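PDB 6G94: probable Ni/Fe-hydrogenase 1 B-type cytochrome subunit from Escherichia coli K-12, which probably serves as a membrane-bound b-type cytochrome that passes electrons through its heme in the hydrogen-oxidising electron transport of the inner membrane. Local coordinates for residues M29-V34 / F64-V69; P44-E49 / L53-Y58; G147-S152 / M178-W183. One frame throughout, in Å; residues are numbered along the deposited sequence.

Overall arrangement
Contacts 1 and 3 both pack against the heme and lie about 15 Å apart between centres. Contact 1 joins helices 20-40 and 55-83, contact 3 joins helices 130-151 and 177-203, and the two meet where Phe64 CB lies 3.5 Å from Tyr151 CE2. Contact 2 belongs to the predicted periplasmic segment connecting the first two helices and is nested inside the chain loop that contact 1 closes. It shares helix 55-83 with contact 1, yet their centres are about 20 Å apart and their nearest atoms about 6 Å. From contact 3 its nearest atoms are about 10 Å away, and the Tyr55 side chain is about 13 Å from the heme.

Contact 1. Residues M29-V34 / F64-V69; sequences MAVLMV and FSAGMV. With HEM (protoporphyrin IX containing Fe), chain B.
Leu32 reaches across from helix 20-40 to Ala66 and Gly67 of helix 55-83, and every carbon of its side chain has a partner in the second helix or in the heme. Leu32 CB rests on pyrrole B, 3.7 Å from HEM C3B. With CG anti to the carbonyl carbon (chi1 -78°), the chain then runs toward the opposite helix, and Leu32 CG comes to 4.1 Å from Ala66 CB. There the branches part. Leu32 CD1 lies between the vinyl carbon HEM CAB, at 3.8 Å, and the carbonyl oxygen of Ala66, while CD2 lies against the backbone of Gly67, 3.6 Å from Gly67 N.

These are the first two predicted membrane-spanning helices of a cytochrome b561-type bundle, which holds its heme among the helices. Their short segments run roughly antiparallel, at 149°, with axes 9.2 Å apart. On the side of Leu32 farther from the porphyrin, Val31 CG1 meets Ala66 CB at 3.9 Å, so that the alanine methyl is met by two branched side chains of the facing helix. Gly67 suits the heme side: its backbone brings the carbonyl oxygen to 3.6 Å from HEM CMC, and a beta carbon at this position would be crowded by pyrrole C. Thr71 OG1 donates a hydrogen bond to that same oxygen.

Three more side chains, Met29, Met33 and Phe64, reach the porphyrin periphery. Met29, its chain bent at chi2 and chi3, brings SD and CE to the vinyl tip CBB, and Met33 CG packs on the methyl CMB. From the other helix, Phe64 approaches the heme obliquely, its CE1 3.5 Å from HEM CMD and its CZ close to the propionate carbon CBD.

Contact 2. Residues P44-E49 / L53-Y58; sequences PSVSGE and LFYMGY
Leu53 brings its CD1 methyl up to residues 44-49, where it lies 4.0 Å from Gly48 N and about as far from Gly48 CA. Val46 CG2 closes on the same methyl from beside it, at 4.3 Å. Further back along the side chain, Leu53 CG sits 3.7 Å from Glu49 O. Val46 CG2 has a second partner, Tyr55 CD2 at 4.0 Å, which it meets at the ring edge near the ring plane, not over a face. The isopropyl group is turned for this, with CG1 anti to the carbonyl carbon (chi1 -70°) and CG2 lodged between the backbone N and the carbonyl carbon, directed at Leu53 and Tyr55. The backbone of Gly48 runs close to the leucine: a beta carbon there would point toward Leu53 CD1 and be tight.

The loop carries the chain from the end of helix 20-40 into helix 55-83, in a region predicted to be periplasmic, and the contact is an apolar patch folded over the start of the second helix. Phe54 occupies the N-cap position, and its carbonyl oxygen takes a 2.7 Å hydrogen bond from Tyr58 N in the first helical turn. The Phe54 side chain folds back over that turn, with Gly57 CA 3.6 Å above the centre of one ring face; a beta carbon on Gly57 would clash with the ring. In turn, Phe54 CD2 stands 3.7 Å above the centre of the Tyr58 ring.

Beyond this shell lie other subunits. Pro44 of a second copy of this protein packs on Val46 and Tyr55, and a chain of another protein takes backbone hydrogen bonds with Val46 and Gly57. Glu49 OE1 is hydrogen-bonded to an aromatic side chain of a further protein chain.

Contact 3. Residues G147-S152 / M178-W183; sequences GFALYS and MDIHSW. With HEM (protoporphyrin IX containing Fe), chain B.
Leu150 of helix 130-151 and His181 of helix 177-203 belong to the heme pocket, His181 binding a propionate. His181 ND1 donates a nearly straight hydrogen bond to the propionate oxygen HEM O2A (2.7 Å, 174°), which lies in the plane of the imidazole at its edge; Arg60 NE is also hydrogen-bonded to the heme. Over one face of that ring sits Leu150 CD1, a CH-pi contact 4.0 Å from the centroid and offset toward the rim, which with the hydrogen bond probably limits rotation of the imidazole. With CG anti to the carbonyl carbon (chi1 -65°), Leu150 CD2 lies 3.5 Å from His181 CD2 and also packs on Ile180 CG2, while Leu150 CB touches the methyl HEM CMD at 3.5 Å. On the same helix, Phe148 spreads one face over the vinyl group of pyrrole C, with HEM CAC 3.6 Å above the ring centre. Replacing Phe148 by an alanine is likely to leave that vinyl without its aromatic cover and open a gap beside Met68. The two segments run at 143° with axes 9.8 Å apart; Val166 and Val167 of helix 166-172 pack on Ala149 and Ile180, and helix 55-83 flanks Phe148 and Tyr151 through Met68.

Contact 1. Residues M29-V34 / F64-V69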
loop_
_atom_site.group_PDB
_atom_site.type_symbol
_atom_site.label_atom_id
_atom_site.label_comp_id
_atom_site.label_asym_id
_atom_site.label_seq_id
_atom_site.Cartn_x
_atom_site.Cartn_y
_atom_site.Cartn_z
ATOM N N MET I 29 3.327 37.243 -25.322
ATOM C CA MET I 29 2.015 37.386 -24.689
ATOM C C MET I 29 1.278 36.050 -24.571
ATOM O O MET I 29 0.843 35.686 -23.492
ATOM C CB MET I 29 1.157 38.401 -25.458
ATOM C CG MET I 29 -0.080 38.876 -24.717
ATOM S SD MET I 29 0.385 39.661 -23.173
ATOM C CE MET I 29 0.998 41.240 -23.748
ATOM N N ALA I 30 1.162 35.311 -25.674
ATOM C CA ALA I 30 0.418 34.048 -25.673
ATOM C C ALA I 30 1.042 33.053 -24.710
ATOM O O ALA I 30 0.350 32.211 -24.140
ATOM C CB ALA I 30 0.338 33.451 -27.067
ATOM N N VAL I 31 2.345 33.173 -24.510
ATOM C CA VAL I 31 3.068 32.210 -23.712
ATOM C C VAL I 31 3.006 32.626 -22.244
ATOM O O VAL I 31 2.773 31.787 -21.367
ATOM C CB VAL I 31 4.531 32.035 -24.206
ATOM C CG1 VAL I 31 5.373 31.310 -23.172
ATOM C CG2 VAL I 31 4.566 31.272 -25.522
ATOM N N LEU I 32 3.184 33.921 -21.983
ATOM C CA LEU I 32 3.117 34.447 -20.627
ATOM C C LEU I 32 1.733 34.267 -20.007
ATOM O O LEU I 32 1.608 34.171 -18.789
ATOM C CB LEU I 32 3.514 35.918 -20.604
ATOM C CG LEU I 32 5.006 36.206 -20.676
ATOM C CD1 LEU I 32 5.238 37.584 -21.250
ATOM C CD2 LEU I 32 5.667 36.082 -19.316
ATOM N N MET I 33 0.704 34.206 -20.857
ATOM C CA MET I 33 -0.680 33.989 -20.431
ATOM C C MET I 33 -0.933 32.518 -20.150
ATOM O O MET I 33 -1.191 32.149 -19.014
ATOM C CB MET I 33 -1.655 34.494 -21.494
ATOM C CG MET I 33 -1.748 36.014 -21.576
ATOM S SD MET I 33 -3.139 36.676 -22.534
ATOM C CE MET I 33 -3.298 35.500 -23.887
ATOM N N VAL I 34 -0.847 31.681 -21.182
ATOM C CA VAL I 34 -0.964 30.233 -21.000
ATOM C C VAL I 34 -0.111 29.665 -19.840
ATOM O O VAL I 34 -0.591 28.813 -19.089
ATOM C CB VAL I 34 -0.643 29.486 -22.303
ATOM C CG1 VAL I 34 -0.781 27.990 -22.106
ATOM C CG2 VAL I 34 -1.573 29.936 -23.398
ATOM N N PHE I 64 9.431 32.858 -17.041
ATOM C CA PHE I 64 10.373 33.917 -16.640
ATOM C C PHE I 64 11.185 34.450 -17.816
ATOM O O PHE I 64 11.532 35.635 -17.870
ATOM C CB PHE I 64 11.319 33.427 -15.541
ATOM C CG PHE I 64 10.623 32.832 -14.353
ATOM C CD1 PHE I 64 9.336 33.234 -13.998
ATOM C CD2 PHE I 64 11.260 31.871 -13.580
ATOM C CE1 PHE I 64 8.686 32.676 -12.913
ATOM C CE2 PHE I 64 10.621 31.305 -12.480
ATOM C CZ PHE I 64 9.332 31.711 -12.147
ATOM N N SER I 65 11.472 33.561 -18.765
ATOM C CA SER I 65 12.399 33.869 -19.839
ATOM C C SER I 65 11.615 34.428 -21.031
ATOM O O SER I 65 12.135 35.273 -21.775
ATOM C CB SER I 65 13.301 32.659 -20.167
ATOM O OG SER I 65 12.570 31.594 -20.727
ATOM N N ALA I 66 10.349 34.018 -21.172
ATOM C CA ALA I 66 9.409 34.723 -22.063
ATOM C C ALA I 66 9.178 36.141 -21.563
ATOM O O ALA I 66 9.036 37.072 -22.335
ATOM C CB ALA I 66 8.094 33.978 -22.196
ATOM N N GLY I 67 9.176 36.297 -20.254
ATOM C CA GLY I 67 9.038 37.598 -19.650
ATOM C C GLY I 67 10.271 38.443 -19.822
ATOM O O GLY I 67 10.197 39.659 -19.755
ATOM N N MET I 68 11.412 37.796 -20.035
ATOM C CA MET I 68 12.659 38.501 -20.316
ATOM C C MET I 68 12.581 39.072 -21.715
ATOM O O MET I 68 12.690 40.285 -21.899
ATOM C CB MET I 68 13.871 37.573 -20.167
ATOM C CG MET I 68 14.171 37.170 -18.729
ATOM S SD MET I 68 14.920 38.510 -17.787
ATOM C CE MET I 68 15.329 37.696 -16.243
ATOM N N VAL I 69 12.365 38.183 -22.687
ATOM C CA VAL I 69 12.222 38.560 -24.103
ATOM C C VAL I 69 11.152 39.641 -24.278
ATOM O O VAL I 69 11.424 40.703 -24.859
ATOM C CB VAL I 69 11.898 37.345 -25.007
ATOM C CG1 VAL I 69 11.742 37.790 -26.452
ATOM C CG2 VAL I 69 12.983 36.286 -24.898
HETATM C CHA HEM B . 3.325 34.513 -12.439
HETATM C CHB HEM B . 1.102 36.072 -16.365
HETATM C CHC HEM B . 4.747 39.078 -17.240
HETATM C CHD HEM B . 7.218 37.060 -13.647
HETATM C C1A HEM B . 2.385 34.792 -13.377
HETATM C C2A HEM B . 1.042 34.440 -13.231
HETATM C C3A HEM B . 0.402 34.879 -14.327
HETATM C C4A HEM B . 1.356 35.494 -15.151
HETATM C CMA HEM B . -1.073 34.708 -14.601
HETATM C CAA HEM B . 0.437 33.677 -12.074
HETATM C CBA HEM B . 0.100 34.562 -10.891
HETATM C CGA HEM B . -0.504 33.731 -9.803
HETATM O O1A HEM B . -1.613 33.190 -9.887
HETATM O O2A HEM B . 0.128 33.580 -8.756
HETATM C C1B HEM B . 1.911 37.063 -16.933
HETATM C C2B HEM B . 1.528 37.828 -18.071
HETATM C C3B HEM B . 2.553 38.682 -18.299
HETATM C C4B HEM B . 3.558 38.398 -17.287
HETATM C CMB HEM B . 0.235 37.709 -18.844
HETATM C CAB HEM B . 2.722 39.718 -19.326
HETATM C CBB HEM B . 1.898 39.820 -20.351
HETATM C C1C HEM B . 5.776 38.746 -16.368
HETATM C C2C HEM B . 7.066 39.280 -16.409
HETATM C C3C HEM B . 7.757 38.708 -15.382
HETATM C C4C HEM B . 6.880 37.823 -14.722
HETATM C CMC HEM B . 7.601 40.314 -17.369
HETATM C CAC HEM B . 9.168 38.991 -15.051
HETATM C CBC HEM B . 10.069 38.018 -15.054
HETATM C C1D HEM B . 6.306 36.238 -13.020
HETATM C C2D HEM B . 6.665 35.549 -11.789
HETATM C C3D HEM B . 5.576 34.818 -11.441
HETATM C C4D HEM B . 4.570 35.098 -12.477
HETATM C CMD HEM B . 8.009 35.657 -11.111
HETATM C CAD HEM B . 5.368 33.898 -10.249
HETATM C CBD HEM B . 6.443 32.820 -10.146
HETATM C CGD HEM B . 6.236 31.825 -9.033
HETATM O O1D HEM B . 6.443 32.120 -7.849
HETATM O O2D HEM B . 5.870 30.676 -9.289
HETATM N NA HEM B . 2.569 35.470 -14.546
HETATM N NB HEM B . 3.117 37.429 -16.507
HETATM N NC HEM B . 5.705 37.830 -15.375
HETATM N ND HEM B . 5.049 35.953 -13.394
HETATM FE FE HEM B . 4.136 36.606 -14.862
#

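Contact 2. Residues P44-E49 / L53-Y58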
loop_
_atom_site.group_PDB
_atom_site.type_symbol
_atom_site.label_atom_id
_atom_site.label_comp_id
_atom_site.label_asym_id
_atom_site.label_seq_id
_atom_site.Cartn_x
_atom_site.Cartn_y
_atom_site.Cartn_z
ATOM N N PRO I 44 -3.494 19.218 -13.649
ATOM C CA PRO I 44 -3.641 18.073 -12.740
ATOM C C PRO I 44 -2.290 17.505 -12.260
ATOM O O PRO I 44 -1.257 17.752 -12.894
ATOM C CB PRO I 44 -4.386 17.054 -13.597
ATOM C CG PRO I 44 -5.207 17.894 -14.496
ATOM C CD PRO I 44 -4.297 19.027 -14.873
ATOM N N SER I 45 -2.294 16.760 -11.157
ATOM C CA SER I 45 -1.053 16.276 -10.588
ATOM C C SER I 45 -0.571 15.051 -11.336
ATOM O O SER I 45 -1.356 14.201 -11.770
ATOM C CB SER I 45 -1.252 15.928 -9.118
ATOM O OG SER I 45 -0.024 15.733 -8.446
ATOM N N VAL I 46 0.743 14.974 -11.471
ATOM C CA VAL I 46 1.411 13.758 -11.924
ATOM C C VAL I 46 2.001 12.985 -10.745
ATOM O O VAL I 46 1.955 13.442 -9.591
ATOM C CB VAL I 46 2.549 14.087 -12.890
ATOM C CG1 VAL I 46 1.968 14.582 -14.204
ATOM C CG2 VAL I 46 3.516 15.109 -12.277
ATOM N N SER I 47 2.578 11.829 -11.036
ATOM C CA SER I 47 3.231 11.050 -10.005
ATOM C C SER I 47 4.373 10.260 -10.589
ATOM O O SER I 47 4.236 9.650 -11.653
ATOM C CB SER I 47 2.241 10.104 -9.338
ATOM O OG SER I 47 1.891 9.068 -10.229
ATOM N N GLY I 48 5.505 10.283 -9.893
ATOM C CA GLY I 48 6.652 9.507 -10.309
ATOM C C GLY I 48 7.796 9.650 -9.341
ATOM O O GLY I 48 7.675 9.353 -8.166
ATOM N N GLU I 49 8.919 10.105 -9.854
ATOM C CA GLU I 49 10.093 10.288 -9.058
ATOM C C GLU I 49 10.567 11.682 -9.433
ATOM O O GLU I 49 11.018 11.938 -10.569
ATOM C CB GLU I 49 11.107 9.192 -9.393
ATOM C CG GLU I 49 12.380 9.189 -8.560
ATOM C CD GLU I 49 12.481 7.998 -7.612
ATOM O OE1 GLU I 49 12.423 6.832 -8.066
ATOM O OE2 GLU I 49 12.645 8.242 -6.401
ATOM N N LEU I 53 11.415 14.589 -13.025
ATOM C CA LEU I 53 10.199 15.308 -13.400
ATOM C C LEU I 53 10.392 16.741 -13.019
ATOM O O LEU I 53 10.932 17.034 -11.951
ATOM C CB LEU I 53 8.944 14.748 -12.725
ATOM C CG LEU I 53 8.543 13.299 -13.026
ATOM C CD1 LEU I 53 7.240 12.882 -12.354
ATOM C CD2 LEU I 53 8.453 13.084 -14.524
ATOM N N PHE I 54 9.959 17.631 -13.909
ATOM C CA PHE I 54 10.180 19.064 -13.771
ATOM C C PHE I 54 9.101 19.883 -14.524
ATOM O O PHE I 54 9.320 21.042 -14.876
ATOM C CB PHE I 54 11.601 19.393 -14.232
ATOM C CG PHE I 54 12.138 20.700 -13.719
ATOM C CD1 PHE I 54 12.353 20.906 -12.362
ATOM C CD2 PHE I 54 12.479 21.722 -14.612
ATOM C CE1 PHE I 54 12.869 22.112 -11.901
ATOM C CE2 PHE I 54 12.992 22.930 -14.153
ATOM C CZ PHE I 54 13.190 23.125 -12.793
ATOM N N TYR I 55 7.930 19.283 -14.744
ATOM C CA TYR I 55 6.823 19.944 -15.441
ATOM C C TYR I 55 6.509 21.341 -14.948
ATOM O O TYR I 55 6.592 22.288 -15.708
ATOM C CB TYR I 55 5.573 19.094 -15.377
ATOM C CG TYR I 55 5.708 17.807 -16.128
ATOM C CD1 TYR I 55 6.067 17.801 -17.496
ATOM C CD2 TYR I 55 5.479 16.584 -15.492
ATOM C CE1 TYR I 55 6.194 16.614 -18.201
ATOM C CE2 TYR I 55 5.607 15.380 -16.187
ATOM C CZ TYR I 55 5.971 15.407 -17.545
ATOM O OH TYR I 55 6.098 14.229 -18.246
ATOM N N MET I 56 6.160 21.489 -13.678
ATOM C CA MET I 56 5.916 22.826 -13.147
ATOM C C MET I 56 7.148 23.719 -13.287
ATOM O O MET I 56 7.034 24.887 -13.656
ATOM C CB MET I 56 5.468 22.777 -11.687
ATOM C CG MET I 56 5.467 24.135 -10.975
ATOM S SD MET I 56 4.115 25.274 -11.424
ATOM C CE MET I 56 2.667 24.209 -11.419
ATOM N N GLY I 57 8.318 23.160 -13.020
ATOM C CA GLY I 57 9.552 23.906 -13.124
ATOM C C GLY I 57 9.812 24.434 -14.523
ATOM O O GLY I 57 10.334 25.538 -14.672
ATOM N N TYR I 58 9.424 23.675 -15.544
ATOM C CA TYR I 58 9.565 24.114 -16.931
ATOM C C TYR I 58 8.565 25.211 -17.312
ATOM O O TYR I 58 8.888 26.108 -18.055
ATOM C CB TYR I 58 9.407 22.961 -17.915
ATOM C CG TYR I 58 10.594 22.079 -18.047
ATOM C CD1 TYR I 58 11.850 22.600 -18.337
ATOM C CD2 TYR I 58 10.467 20.710 -17.894
ATOM C CE1 TYR I 58 12.964 21.766 -18.453
ATOM C CE2 TYR I 58 11.557 19.870 -18.000
ATOM C CZ TYR I 58 12.799 20.405 -18.283
ATOM O OH TYR I 58 13.853 19.569 -18.387
#

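Contact 3. Residues G147-S152 / M178-W183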
loop_
_atom_site.group_PDB
_atom_site.type_symbol
_atom_site.label_atom_id
_atom_site.label_comp_id
_atom_site.label_asym_id
_atom_site.label_seq_id
_atom_site.Cartn_x
_atom_site.Cartn_y
_atom_site.Cartn_z
ATOM N N GLY I 147 5.729 41.629 -12.194
ATOM C CA GLY I 147 6.328 40.348 -12.568
ATOM C C GLY I 147 7.775 40.200 -12.131
ATOM O O GLY I 147 8.188 39.113 -11.720
ATOM N N PHE I 148 8.535 41.300 -12.199
ATOM C CA PHE I 148 9.942 41.313 -11.802
ATOM C C PHE I 148 10.141 41.457 -10.310
ATOM O O PHE I 148 11.163 41.019 -9.776
ATOM C CB PHE I 148 10.717 42.418 -12.523
ATOM C CG PHE I 148 11.362 41.956 -13.781
ATOM C CD1 PHE I 148 12.481 41.152 -13.734
ATOM C CD2 PHE I 148 10.824 42.279 -15.007
ATOM C CE1 PHE I 148 13.067 40.684 -14.889
ATOM C CE2 PHE I 148 11.404 41.823 -16.173
ATOM C CZ PHE I 148 12.528 41.020 -16.113
ATOM N N ALA I 149 9.180 42.071 -9.645
ATOM C CA ALA I 149 9.236 42.204 -8.195
ATOM C C ALA I 149 9.197 40.812 -7.605
ATOM O O ALA I 149 9.859 40.548 -6.621
ATOM C CB ALA I 149 8.098 43.052 -7.667
ATOM N N LEU I 150 8.417 39.928 -8.215
ATOM C CA LEU I 150 8.374 38.536 -7.817
ATOM C C LEU I 150 9.628 37.748 -8.156
ATOM O O LEU I 150 10.137 37.010 -7.335
ATOM C CB LEU I 150 7.189 37.845 -8.462
ATOM C CG LEU I 150 5.823 38.318 -8.045
ATOM C CD1 LEU I 150 4.775 37.598 -8.869
ATOM C CD2 LEU I 150 5.636 38.098 -6.556
ATOM N N TYR I 151 10.107 37.906 -9.378
ATOM C CA TYR I 151 11.280 37.204 -9.874
ATOM C C TYR I 151 12.614 37.569 -9.189
ATOM O O TYR I 151 13.431 36.708 -8.914
ATOM C CB TYR I 151 11.346 37.359 -11.399
ATOM C CG TYR I 151 12.502 36.667 -12.046
ATOM C CD1 TYR I 151 13.733 37.294 -12.140
ATOM C CD2 TYR I 151 12.384 35.389 -12.564
ATOM C CE1 TYR I 151 14.824 36.672 -12.721
ATOM C CE2 TYR I 151 13.470 34.757 -13.155
ATOM C CZ TYR I 151 14.685 35.404 -13.231
ATOM O OH TYR I 151 15.772 34.810 -13.805
ATOM N N SER I 152 12.823 38.853 -8.946
ATOM C CA SER I 152 14.054 39.364 -8.356
ATOM C C SER I 152 14.082 39.254 -6.839
ATOM O O SER I 152 15.040 39.677 -6.199
ATOM C CB SER I 152 14.238 40.825 -8.753
ATOM N N MET I 178 1.920 38.238 -1.473
ATOM C CA MET I 178 0.803 37.489 -2.024
ATOM C C MET I 178 -0.071 38.400 -2.883
ATOM O O MET I 178 -0.665 37.972 -3.867
ATOM C CB MET I 178 -0.024 36.853 -0.921
ATOM C CG MET I 178 -1.169 36.015 -1.448
ATOM S SD MET I 178 -0.543 34.628 -2.407
ATOM C CE MET I 178 -1.932 34.180 -3.438
ATOM N N ASP I 179 -0.138 39.667 -2.499
ATOM C CA ASP I 179 -0.934 40.643 -3.218
ATOM C C ASP I 179 -0.338 40.957 -4.592
ATOM O O ASP I 179 -1.071 41.132 -5.571
ATOM C CB ASP I 179 -1.112 41.897 -2.366
ATOM C CG ASP I 179 -2.112 41.691 -1.244
ATOM O OD1 ASP I 179 -3.161 41.026 -1.454
ATOM O OD2 ASP I 179 -1.849 42.206 -0.148
ATOM N N ILE I 180 0.992 41.013 -4.649
ATOM C CA ILE I 180 1.723 41.103 -5.902
ATOM C C ILE I 180 1.260 39.999 -6.851
ATOM O O ILE I 180 0.962 40.264 -7.996
ATOM C CB ILE I 180 3.247 41.028 -5.680
ATOM C CG1 ILE I 180 3.657 41.920 -4.494
ATOM C CG2 ILE I 180 3.984 41.378 -6.962
ATOM C CD1 ILE I 180 5.145 41.995 -4.217
ATOM N N HIS I 181 1.153 38.775 -6.348
ATOM C CA HIS I 181 0.676 37.635 -7.121
ATOM C C HIS I 181 -0.735 37.842 -7.611
ATOM O O HIS I 181 -1.086 37.417 -8.712
ATOM C CB HIS I 181 0.688 36.362 -6.280
ATOM C CG HIS I 181 1.969 35.599 -6.364
ATOM N ND1 HIS I 181 2.114 34.482 -7.159
ATOM C CD2 HIS I 181 3.170 35.801 -5.769
ATOM C CE1 HIS I 181 3.343 34.019 -7.038
ATOM N NE2 HIS I 181 4.007 34.808 -6.212
ATOM N N SER I 182 -1.548 38.483 -6.780
ATOM C CA SER I 182 -2.970 38.639 -7.059
ATOM C C SER I 182 -3.174 39.717 -8.106
ATOM O O SER I 182 -3.853 39.483 -9.092
ATOM C CB SER I 182 -3.752 38.937 -5.777
ATOM O OG SER I 182 -4.064 37.730 -5.084
ATOM N N TRP I 183 -2.560 40.877 -7.894
ATOM C CA TRP I 183 -2.592 41.964 -8.861
ATOM C C TRP I 183 -1.935 41.593 -10.190
ATOM O O TRP I 183 -2.398 42.023 -11.241
ATOM C CB TRP I 183 -1.938 43.208 -8.280
ATOM C CG TRP I 183 -2.809 43.922 -7.293
ATOM C CD1 TRP I 183 -2.673 43.918 -5.953
ATOM C CD2 TRP I 183 -3.951 44.752 -7.577
ATOM N NE1 TRP I 183 -3.636 44.696 -5.369
ATOM C CE2 TRP I 183 -4.445 45.219 -6.343
ATOM C CE3 TRP I 183 -4.599 45.151 -8.754
ATOM C CZ2 TRP I 183 -5.561 46.068 -6.241
ATOM C CZ3 TRP I 183 -5.705 45.990 -8.653
ATOM C CH2 TRP I 183 -6.175 46.437 -7.402
HETATM C CHA HEM B . 3.325 34.513 -12.439
HETATM C CHB HEM B . 1.102 36.072 -16.365
HETATM C CHC HEM B . 4.747 39.078 -17.240
HETATM C CHD HEM B . 7.218 37.060 -13.647
HETATM C C1A HEM B . 2.385 34.792 -13.377
HETATM C C2A HEM B . 1.042 34.440 -13.231
HETATM C C3A HEM B . 0.402 34.879 -14.327
HETATM C C4A HEM B . 1.356 35.494 -15.151
HETATM C CMA HEM B . -1.073 34.708 -14.601
HETATM C CAA HEM B . 0.437 33.677 -12.074
HETATM C CBA HEM B . 0.100 34.562 -10.891
HETATM C CGA HEM B . -0.504 33.731 -9.803
HETATM O O1A HEM B . -1.613 33.190 -9.887
HETATM O O2A HEM B . 0.128 33.580 -8.756
HETATM C C1B HEM B . 1.911 37.063 -16.933
HETATM C C2B HEM B . 1.528 37.828 -18.071
HETATM C C3B HEM B . 2.553 38.682 -18.299
HETATM C C4B HEM B . 3.558 38.398 -17.287
HETATM C CMB HEM B . 0.235 37.709 -18.844
HETATM C CAB HEM B . 2.722 39.718 -19.326
HETATM C CBB HEM B . 1.898 39.820 -20.351
HETATM C C1C HEM B . 5.776 38.746 -16.368
HETATM C C2C HEM B . 7.066 39.280 -16.409
HETATM C C3C HEM B . 7.757 38.708 -15.382
HETATM C C4C HEM B . 6.880 37.823 -14.722
HETATM C CMC HEM B . 7.601 40.314 -17.369
HETATM C CAC HEM B . 9.168 38.991 -15.051
HETATM C CBC HEM B . 10.069 38.018 -15.054
HETATM C C1D HEM B . 6.306 36.238 -13.020
HETATM C C2D HEM B . 6.665 35.549 -11.789
HETATM C C3D HEM B . 5.576 34.818 -11.441
HETATM C C4D HEM B . 4.570 35.098 -12.477
HETATM C CMD HEM B . 8.009 35.657 -11.111
HETATM C CAD HEM B . 5.368 33.898 -10.249
HETATM C CBD HEM B . 6.443 32.820 -10.146
HETATM C CGD HEM B . 6.236 31.825 -9.033
HETATM O O1D HEM B . 6.443 32.120 -7.849
HETATM O O2D HEM B . 5.870 30.676 -9.289
HETATM N NA HEM B . 2.569 35.470 -14.546
HETATM N NB HEM B . 3.117 37.429 -16.507
HETATM N NC HEM B . 5.705 37.830 -15.375
HETATM N ND HEM B . 5.049 35.953 -13.394
HETATM FE FE HEM B . 4.136 36.606 -14.862
#